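Local coordinates for protein HIRA (Homo sapiens, PDB 5YJE) that cooperates with ASF1A in replication-independent chromatin assembly and is required for the periodic repression of histone gene transcription during the cell cycle, at residues Val105-Cys110 and Leu138-Ser143; Ile129-Pro134 and Val145-Ala150; Ser241-Ile246 and Leu287-Glu292. All blocks are in the same frame, centred on the assembly; numbering follows the deposited sequence.

The chain is the C-terminal part of HIRA, and three copies form the assembly. Interactions 1 and 2, centres 11 Å apart, both join one antiparallel sheet to the next. They share the hairpin of strands 135-141 and 144-149, and Leu138 of interaction 1 packs on Ala147 of interaction 2. Both are buried, but interaction 1 is apolar and sulfur-rich, whereas interaction 2, at the linker between the sheets, adds a main-chain hydrogen bond and two hydroxyls. Interaction 3, its centre 22 Å from that of interaction 1 and 27 Å from that of interaction 2, is partly buried, belongs to the helical part, and depends on a carboxylate meeting a helix start.

Interaction 1. Residues Val105-Cys110 and Leu138-Ser143; sequences VVCVAC and LHCTGS
Cys107 and Cys140 meet sulfur to sulfur in the middle of this contact, SG to SG at 3.3 Å. That spacing is close for two sulfurs and far too long for a disulfide, so the pair is packed and not covalently linked. In Cys107 the SG is held between the backbone N and the carbonyl carbon (chi1 49°), which carries it off its own strand to the other sulfur. Leu138 CD1, anti to CA (chi2 178°), reaches to strand 105-110 and lies 3.6 Å from Ala109 N, touching the main chain itself. The same methyl packs against Ala109 CB at 3.9 Å and, more loosely, against Cys107 SG at 4.1 Å. Leu115 and Val117 of strand 114-119 also touch Cys107, so the Cys107 side of the sulfur pair is backed by apolar groups.

Toward the other end the fit slackens, and on the 138-143 side the residues are partly exposed. Val105 spreads its two methyls: CG2 lies 3.9 Å from Cys140 SG, while CG1 approaches Ser143 CA at only 4.1 Å. Gly142 and Ser143 form the turn after strand 135-141, and Gly142 takes a positive phi, a shape glycine adopts readily. Polar groups appear here, with Ser102 OG hydrogen-bonded to both Val105 N and Gly142 O and so tying the two segments together through a third residue.

The strand axes approach to 8.2 Å and run almost antiparallel, at 170°. Alternate residues Val105, Cys107 and Ala109 face Leu138 and Cys140, the contact made by side chains meeting each other or the facing main chain, with no hydrogen bond directly between the two segments. This is face-to-face packing of two successive four-stranded antiparallel meanders, consistent with neighbouring blades of a beta-propeller-like fold.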
loop_
_atom_site.group_PDB
_atom_site.type_symbol
_atom_site.label_atom_id
_atom_site.label_comp_id
_atom_site.label_asym_id
_atom_site.label_seq_id
_atom_site.Cartn_x
_atom_site.Cartn_y
_atom_site.Cartn_z
ATOM N N VAL B 105 24.848 3.321 -0.455
ATOM C CA VAL B 105 24.687 1.932 -0.849
ATOM C C VAL B 105 25.452 1.672 -2.133
ATOM O O VAL B 105 25.809 2.579 -2.876
ATOM C CB VAL B 105 23.208 1.518 -1.043
ATOM C CG1 VAL B 105 22.326 2.054 0.076
ATOM C CG2 VAL B 105 22.718 1.962 -2.382
ATOM N N VAL B 106 25.702 0.395 -2.371
ATOM C CA VAL B 106 26.145 -0.115 -3.656
ATOM C C VAL B 106 25.219 -1.272 -3.957
ATOM O O VAL B 106 24.998 -2.123 -3.094
ATOM C CB VAL B 106 27.614 -0.594 -3.618
ATOM C CG1 VAL B 106 27.951 -1.363 -4.875
ATOM C CG2 VAL B 106 28.566 0.564 -3.418
ATOM N N CYS B 107 24.663 -1.319 -5.147
ATOM C CA CYS B 107 23.804 -2.445 -5.456
ATOM C C CYS B 107 24.200 -3.019 -6.796
ATOM O O CYS B 107 24.764 -2.325 -7.645
ATOM C CB CYS B 107 22.328 -2.050 -5.450
ATOM S SG CYS B 107 22.066 -0.608 -6.406
ATOM N N VAL B 108 23.925 -4.309 -6.961
ATOM C CA VAL B 108 24.287 -5.032 -8.168
ATOM C C VAL B 108 23.072 -5.813 -8.619
ATOM O O VAL B 108 22.305 -6.328 -7.794
ATOM C CB VAL B 108 25.504 -5.980 -7.977
ATOM C CG1 VAL B 108 26.803 -5.182 -7.742
ATOM C CG2 VAL B 108 25.261 -6.942 -6.861
ATOM N N ALA B 109 22.898 -5.901 -9.930
ATOM C CA ALA B 109 21.894 -6.777 -10.500
ATOM C C ALA B 109 22.601 -7.880 -11.273
ATOM O O ALA B 109 23.554 -7.620 -12.021
ATOM C CB ALA B 109 20.905 -6.008 -11.387
ATOM N N CYS B 110 22.107 -9.099 -11.060
ATOM C CA CYS B 110 22.699 -10.357 -11.461
ATOM C C CYS B 110 21.702 -11.145 -12.291
ATOM O O CYS B 110 20.481 -11.005 -12.136
ATOM C CB CYS B 110 23.108 -11.216 -10.235
ATOM S SG CYS B 110 24.204 -10.388 -9.049
ATOM N N LEU B 138 20.001 0.379 -13.221
ATOM C CA LEU B 138 19.965 0.657 -11.801
ATOM C C LEU B 138 20.351 2.104 -11.565
ATOM O O LEU B 138 21.228 2.643 -12.241
ATOM C CB LEU B 138 20.946 -0.253 -11.010
ATOM C CG LEU B 138 20.593 -1.719 -10.787
ATOM C CD1 LEU B 138 21.718 -2.476 -10.026
ATOM C CD2 LEU B 138 19.247 -1.832 -10.042
ATOM N N HIS B 139 19.718 2.711 -10.565
ATOM C CA HIS B 139 20.116 4.015 -10.060
ATOM C C HIS B 139 20.077 3.981 -8.539
ATOM O O HIS B 139 19.266 3.258 -7.950
ATOM C CB HIS B 139 19.189 5.146 -10.550
ATOM C CG HIS B 139 19.032 5.215 -12.035
ATOM N ND1 HIS B 139 18.410 4.225 -12.769
ATOM C CD2 HIS B 139 19.394 6.173 -12.926
ATOM C CE1 HIS B 139 18.415 4.561 -14.050
ATOM N NE2 HIS B 139 19.003 5.739 -14.170
ATOM N N CYS B 140 20.940 4.788 -7.907
ATOM C CA CYS B 140 20.843 5.062 -6.477
ATOM C C CYS B 140 20.984 6.548 -6.207
ATOM O O CYS B 140 21.748 7.254 -6.866
ATOM C CB CYS B 140 21.903 4.352 -5.625
ATOM S SG CYS B 140 22.110 2.720 -6.153
ATOM N N THR B 141 20.230 6.996 -5.211
ATOM C CA THR B 141 20.346 8.321 -4.636
ATOM C C THR B 141 20.204 8.108 -3.146
ATOM O O THR B 141 19.151 7.649 -2.693
ATOM C CB THR B 141 19.251 9.259 -5.159
ATOM O OG1 THR B 141 19.313 9.343 -6.585
ATOM C CG2 THR B 141 19.390 10.654 -4.560
ATOM N N GLY B 142 21.250 8.409 -2.390
ATOM C CA GLY B 142 21.187 8.087 -0.974
ATOM C C GLY B 142 20.855 6.621 -0.775
ATOM O O GLY B 142 21.461 5.729 -1.378
ATOM N N SER B 143 19.859 6.357 0.050
ATOM C CA SER B 143 19.454 4.992 0.359
ATOM C C SER B 143 18.332 4.486 -0.534
ATOM O O SER B 143 17.728 3.449 -0.226
ATOM C CB SER B 143 19.037 4.900 1.826
ATOM O OG SER B 143 20.080 5.393 2.656
#

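Interaction 2. Residues Ile129-Pro134 and Val145-Ala150; sequences ILLPSP and VMALTA
Pro134 and Ala150 mark the narrow end of this contact, their CA atoms 5.6 Å apart, whereas Ile129 CA and Val145 CA lie 11.7 Å apart at the wide end. The two segments therefore head in broadly the same direction and converge. Where they meet, Ala150 N donates to Pro134 O at 2.8 Å. The bond is nearly straight at the hydrogen (163°), and the donor sits almost on the line of the carbonyl bond (170° at the oxygen).

This bond joins the residue just before strand 135-141 to the one just after strand 144-149, closing the open end of that hairpin. Residues 131-134 form the passage from strand 129-130, the last of one four-stranded meander, to strand 135-141, the first of the next, as between consecutive blades of a propeller-like fold. Just before it, Ile129 and Leu130 pair in an antiparallel ladder with a strand of the second subunit, another copy of this protein, so the sheet runs on across the interface.

Among the side chains, Ser133 makes the closest approach. Its OG, placed between the backbone N and the carbonyl carbon (chi1 72°), comes within 3.0 Å of Thr149 CB. Ala151 N donates a hydrogen bond to that oxygen, which fixes the serine against the chain leaving strand 144-149. Thr149 OG1 is hydrogen-bonded to Thr153 OG1, while its other branch, CG2, lies 3.8 Å from Ser133 O.

Farther up the wedge the contact becomes purely apolar and looser. Leu131 extends CD2 to Ala147 CB at 4.1 Å, and it also leans on Trp157 of strand 153-158. At the narrow end the ring of Pro134 offers CD to Ala150 CB at 4.3 Å, a light contact beside the main-chain bond.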
loop_
_atom_site.group_PDB
_atom_site.type_symbol
_atom_site.label_atom_id
_atom_site.label_comp_id
_atom_site.label_asym_id
_atom_site.label_seq_id
_atom_site.Cartn_x
_atom_site.Cartn_y
_atom_site.Cartn_z
ATOM N N ILE B 129 16.870 -9.793 -3.872
ATOM C CA ILE B 129 15.510 -9.475 -4.273
ATOM C C ILE B 129 15.246 -10.075 -5.647
ATOM O O ILE B 129 16.001 -9.828 -6.589
ATOM C CB ILE B 129 15.310 -7.955 -4.286
ATOM C CG1 ILE B 129 15.284 -7.428 -2.858
ATOM C CG2 ILE B 129 14.088 -7.512 -5.141
ATOM C CD1 ILE B 129 15.314 -5.927 -2.815
ATOM N N LEU B 130 14.187 -10.876 -5.762
ATOM C CA LEU B 130 13.795 -11.422 -7.049
ATOM C C LEU B 130 13.029 -10.362 -7.821
ATOM O O LEU B 130 11.986 -9.881 -7.357
ATOM C CB LEU B 130 12.930 -12.661 -6.878
ATOM C CG LEU B 130 12.635 -13.344 -8.219
ATOM C CD1 LEU B 130 13.920 -13.869 -8.850
ATOM C CD2 LEU B 130 11.576 -14.454 -8.080
ATOM N N LEU B 131 13.545 -9.985 -8.967
ATOM C CA LEU B 131 12.884 -9.001 -9.804
ATOM C C LEU B 131 11.889 -9.701 -10.711
ATOM O O LEU B 131 12.079 -10.869 -11.064
ATOM C CB LEU B 131 13.900 -8.249 -10.653
ATOM C CG LEU B 131 14.951 -7.378 -9.964
ATOM C CD1 LEU B 131 16.035 -6.936 -10.983
ATOM C CD2 LEU B 131 14.294 -6.171 -9.297
ATOM N N PRO B 132 10.807 -9.017 -11.088
ATOM C CA PRO B 132 9.792 -9.670 -11.938
ATOM C C PRO B 132 10.284 -9.992 -13.346
ATOM O O PRO B 132 9.688 -10.848 -14.012
ATOM C CB PRO B 132 8.645 -8.654 -11.957
ATOM C CG PRO B 132 9.316 -7.319 -11.640
ATOM C CD PRO B 132 10.392 -7.673 -10.651
ATOM N N SER B 133 11.350 -9.346 -13.806
ATOM C CA SER B 133 11.950 -9.622 -15.103
ATOM C C SER B 133 13.403 -9.169 -15.030
ATOM O O SER B 133 13.810 -8.568 -14.025
ATOM C CB SER B 133 11.175 -8.910 -16.241
ATOM O OG SER B 133 11.364 -7.519 -16.245
ATOM N N PRO B 134 14.226 -9.468 -16.054
ATOM C CA PRO B 134 15.657 -9.118 -15.950
ATOM C C PRO B 134 15.877 -7.621 -15.835
ATOM O O PRO B 134 15.095 -6.805 -16.339
ATOM C CB PRO B 134 16.275 -9.667 -17.246
ATOM C CG PRO B 134 15.356 -10.759 -17.679
ATOM C CD PRO B 134 13.956 -10.294 -17.247
ATOM N N VAL B 145 17.091 2.850 -3.990
ATOM C CA VAL B 145 17.534 2.009 -5.088
ATOM C C VAL B 145 16.374 1.872 -6.051
ATOM O O VAL B 145 15.257 1.538 -5.641
ATOM C CB VAL B 145 18.011 0.622 -4.603
ATOM C CG1 VAL B 145 18.379 -0.264 -5.802
ATOM C CG2 VAL B 145 19.209 0.777 -3.668
ATOM N N MET B 146 16.639 2.137 -7.321
ATOM C CA MET B 146 15.640 2.080 -8.374
ATOM C C MET B 146 16.079 1.050 -9.408
ATOM O O MET B 146 17.207 1.095 -9.894
ATOM C CB MET B 146 15.448 3.456 -9.018
ATOM C CG MET B 146 14.442 3.457 -10.156
ATOM S SD MET B 146 14.010 5.099 -10.808
ATOM C CE MET B 146 15.474 5.670 -11.614
ATOM N N ALA B 147 15.190 0.124 -9.737
ATOM C CA ALA B 147 15.432 -0.859 -10.777
ATOM C C ALA B 147 14.401 -0.686 -11.891
ATOM O O ALA B 147 13.190 -0.668 -11.628
ATOM C CB ALA B 147 15.378 -2.276 -10.200
ATOM N N LEU B 148 14.887 -0.546 -13.124
ATOM C CA LEU B 148 14.064 -0.564 -14.333
ATOM C C LEU B 148 14.310 -1.886 -15.055
ATOM O O LEU B 148 15.452 -2.189 -15.417
ATOM C CB LEU B 148 14.408 0.609 -15.260
ATOM C CG LEU B 148 13.615 1.927 -15.262
ATOM C CD1 LEU B 148 13.907 2.796 -14.055
ATOM C CD2 LEU B 148 13.933 2.705 -16.516
ATOM N N THR B 149 13.252 -2.654 -15.281
ATOM C CA THR B 149 13.383 -4.006 -15.798
ATOM C C THR B 149 13.077 -4.076 -17.295
ATOM O O THR B 149 12.520 -3.156 -17.902
ATOM C CB THR B 149 12.476 -4.977 -15.029
ATOM O OG1 THR B 149 11.098 -4.633 -15.240
ATOM C CG2 THR B 149 12.790 -4.954 -13.540
ATOM N N ALA B 150 13.470 -5.208 -17.895
ATOM C CA ALA B 150 13.232 -5.415 -19.323
ATOM C C ALA B 150 11.763 -5.257 -19.670
ATOM O O ALA B 150 11.425 -4.707 -20.719
ATOM C CB ALA B 150 13.703 -6.802 -19.767
#

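Interaction 3. Residues Ser241-Ile246 and Leu287-Glu292; sequences SGPLAI and LQSSHE
Gly242, at the N-cap position of helix 243-247, lies directly against a carboxylate, with Gly242 CA 3.3 Å from Glu292 OE2. A CB on this residue would run into Glu292 CD, so the close approach depends on there being no side chain.

Pro243 follows, crossing Glu292 obliquely. Its ring CD is wedged against two oxygens, with Glu292 OE1 at 3.2 Å and Ser289 OG close by, while CB rests loosely on Leu287 CD1.

Leu244 supplies a backbone N-H to Glu292 OE1 at 2.9 Å, but the bond is weak because it is bent to 125°; its side chain also packs on Gln280 and Ala283 of helix 266-286, joining the short helix to a longer one. The better bond is the next one, from Ala245 N to Glu292 OE2 at 2.8 Å, reaching the oxygen on its syn side and 20° out of the carboxylate plane. In Glu292, chi2 (-177°) puts CD anti to CA and carries the carboxylate out to the helix start, where its two oxygens take one N-H each, OE1 only weakly. Ser289 OG donates to the anti side of OE1 at 2.9 Å, a second-shell bond that steadies the carboxylate's rotation. An alanine in place of Glu292 would probably leave Leu244 N and Ala245 N without this acceptor and the hydroxyl of Ser289 free to turn.

The partial positive charge at the start of helix 243-247 would probably favour the ionised form of Glu292. The geometry is that of a helix N-terminus satisfied by an acidic side chain from the first turn of another helix, 290-307, whose own N-cap residue is Ser289.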
loop_
_atom_site.group_PDB
_atom_site.type_symbol
_atom_site.label_atom_id
_atom_site.label_comp_id
_atom_site.label_asym_id
_atom_site.label_seq_id
_atom_site.Cartn_x
_atom_site.Cartn_y
_atom_site.Cartn_z
ATOM N N SER B 241 18.819 24.669 -8.700
ATOM C CA SER B 241 19.472 23.533 -8.051
ATOM C C SER B 241 18.430 22.488 -7.642
ATOM O O SER B 241 18.741 21.294 -7.555
ATOM C CB SER B 241 20.290 23.989 -6.830
ATOM N N GLY B 242 17.190 22.943 -7.413
ATOM C CA GLY B 242 16.089 22.066 -7.076
ATOM C C GLY B 242 15.697 21.135 -8.211
ATOM O O GLY B 242 16.061 21.339 -9.372
ATOM N N PRO B 243 14.932 20.088 -7.896
ATOM C CA PRO B 243 14.509 19.152 -8.945
ATOM C C PRO B 243 13.705 19.840 -10.041
ATOM O O PRO B 243 14.182 19.864 -11.177
ATOM C CB PRO B 243 13.668 18.112 -8.183
ATOM C CG PRO B 243 14.058 18.271 -6.749
ATOM C CD PRO B 243 14.402 19.714 -6.571
ATOM N N LEU B 244 12.529 20.418 -9.726
ATOM C CA LEU B 244 11.657 21.071 -10.707
ATOM C C LEU B 244 12.425 22.025 -11.615
ATOM O O LEU B 244 12.237 22.028 -12.839
ATOM C CB LEU B 244 10.526 21.839 -10.003
ATOM C CG LEU B 244 9.382 22.400 -10.866
ATOM C CD1 LEU B 244 8.568 21.296 -11.512
ATOM C CD2 LEU B 244 8.474 23.304 -10.052
ATOM N N ALA B 245 13.301 22.829 -11.011
ATOM C CA ALA B 245 14.171 23.686 -11.806
ATOM C C ALA B 245 14.995 22.868 -12.796
ATOM O O ALA B 245 15.132 23.255 -13.961
ATOM C CB ALA B 245 15.071 24.515 -10.890
ATOM N N ILE B 246 15.526 21.719 -12.365
ATOM C CA ILE B 246 16.314 20.895 -13.280
ATOM C C ILE B 246 15.434 20.325 -14.389
ATOM O O ILE B 246 15.781 20.421 -15.574
ATOM C CB ILE B 246 17.071 19.792 -12.509
ATOM C CG1 ILE B 246 18.271 20.393 -11.757
ATOM C CG2 ILE B 246 17.548 18.685 -13.453
ATOM C CD1 ILE B 246 18.644 19.664 -10.480
ATOM N N LEU B 287 6.766 16.558 -6.551
ATOM C CA LEU B 287 8.174 16.214 -6.454
ATOM C C LEU B 287 8.663 16.158 -5.011
ATOM O O LEU B 287 9.800 15.725 -4.779
ATOM C CB LEU B 287 9.009 17.232 -7.241
ATOM C CG LEU B 287 9.336 16.988 -8.720
ATOM C CD1 LEU B 287 10.207 15.750 -8.915
ATOM C CD2 LEU B 287 8.067 16.845 -9.510
ATOM N N GLN B 288 7.844 16.593 -4.049
ATOM C CA GLN B 288 8.267 16.709 -2.655
ATOM C C GLN B 288 9.563 17.507 -2.540
ATOM O O GLN B 288 10.459 17.166 -1.770
ATOM C CB GLN B 288 8.421 15.331 -2.002
ATOM C CG GLN B 288 7.182 14.462 -2.072
ATOM C CD GLN B 288 7.397 13.074 -1.468
ATOM O OE1 GLN B 288 8.369 12.833 -0.738
ATOM N NE2 GLN B 288 6.494 12.148 -1.789
ATOM N N SER B 289 9.658 18.587 -3.307
ATOM C CA SER B 289 10.829 19.463 -3.309
ATOM C C SER B 289 10.515 20.685 -2.450
ATOM O O SER B 289 9.896 21.641 -2.922
ATOM C CB SER B 289 11.193 19.854 -4.737
ATOM O OG SER B 289 12.008 21.009 -4.759
ATOM N N SER B 290 10.997 20.673 -1.204
ATOM C CA SER B 290 10.490 21.584 -0.179
ATOM C C SER B 290 10.872 23.037 -0.445
ATOM O O SER B 290 10.029 23.940 -0.332
ATOM C CB SER B 290 10.977 21.151 1.209
ATOM O OG SER B 290 12.308 21.577 1.433
ATOM N N HIS B 291 12.146 23.296 -0.730
ATOM C CA HIS B 291 12.546 24.670 -0.992
ATOM C C HIS B 291 11.783 25.234 -2.187
ATOM O O HIS B 291 11.322 26.384 -2.152
ATOM C CB HIS B 291 14.058 24.745 -1.204
ATOM N N GLU B 292 11.598 24.421 -3.235
ATOM C CA GLU B 292 10.893 24.888 -4.427
ATOM C C GLU B 292 9.398 25.037 -4.164
ATOM O O GLU B 292 8.761 25.965 -4.683
ATOM C CB GLU B 292 11.161 23.941 -5.599
ATOM C CG GLU B 292 12.571 24.110 -6.182
ATOM C CD GLU B 292 12.847 23.224 -7.390
ATOM O OE1 GLU B 292 12.399 22.057 -7.394
ATOM O OE2 GLU B 292 13.498 23.709 -8.344
#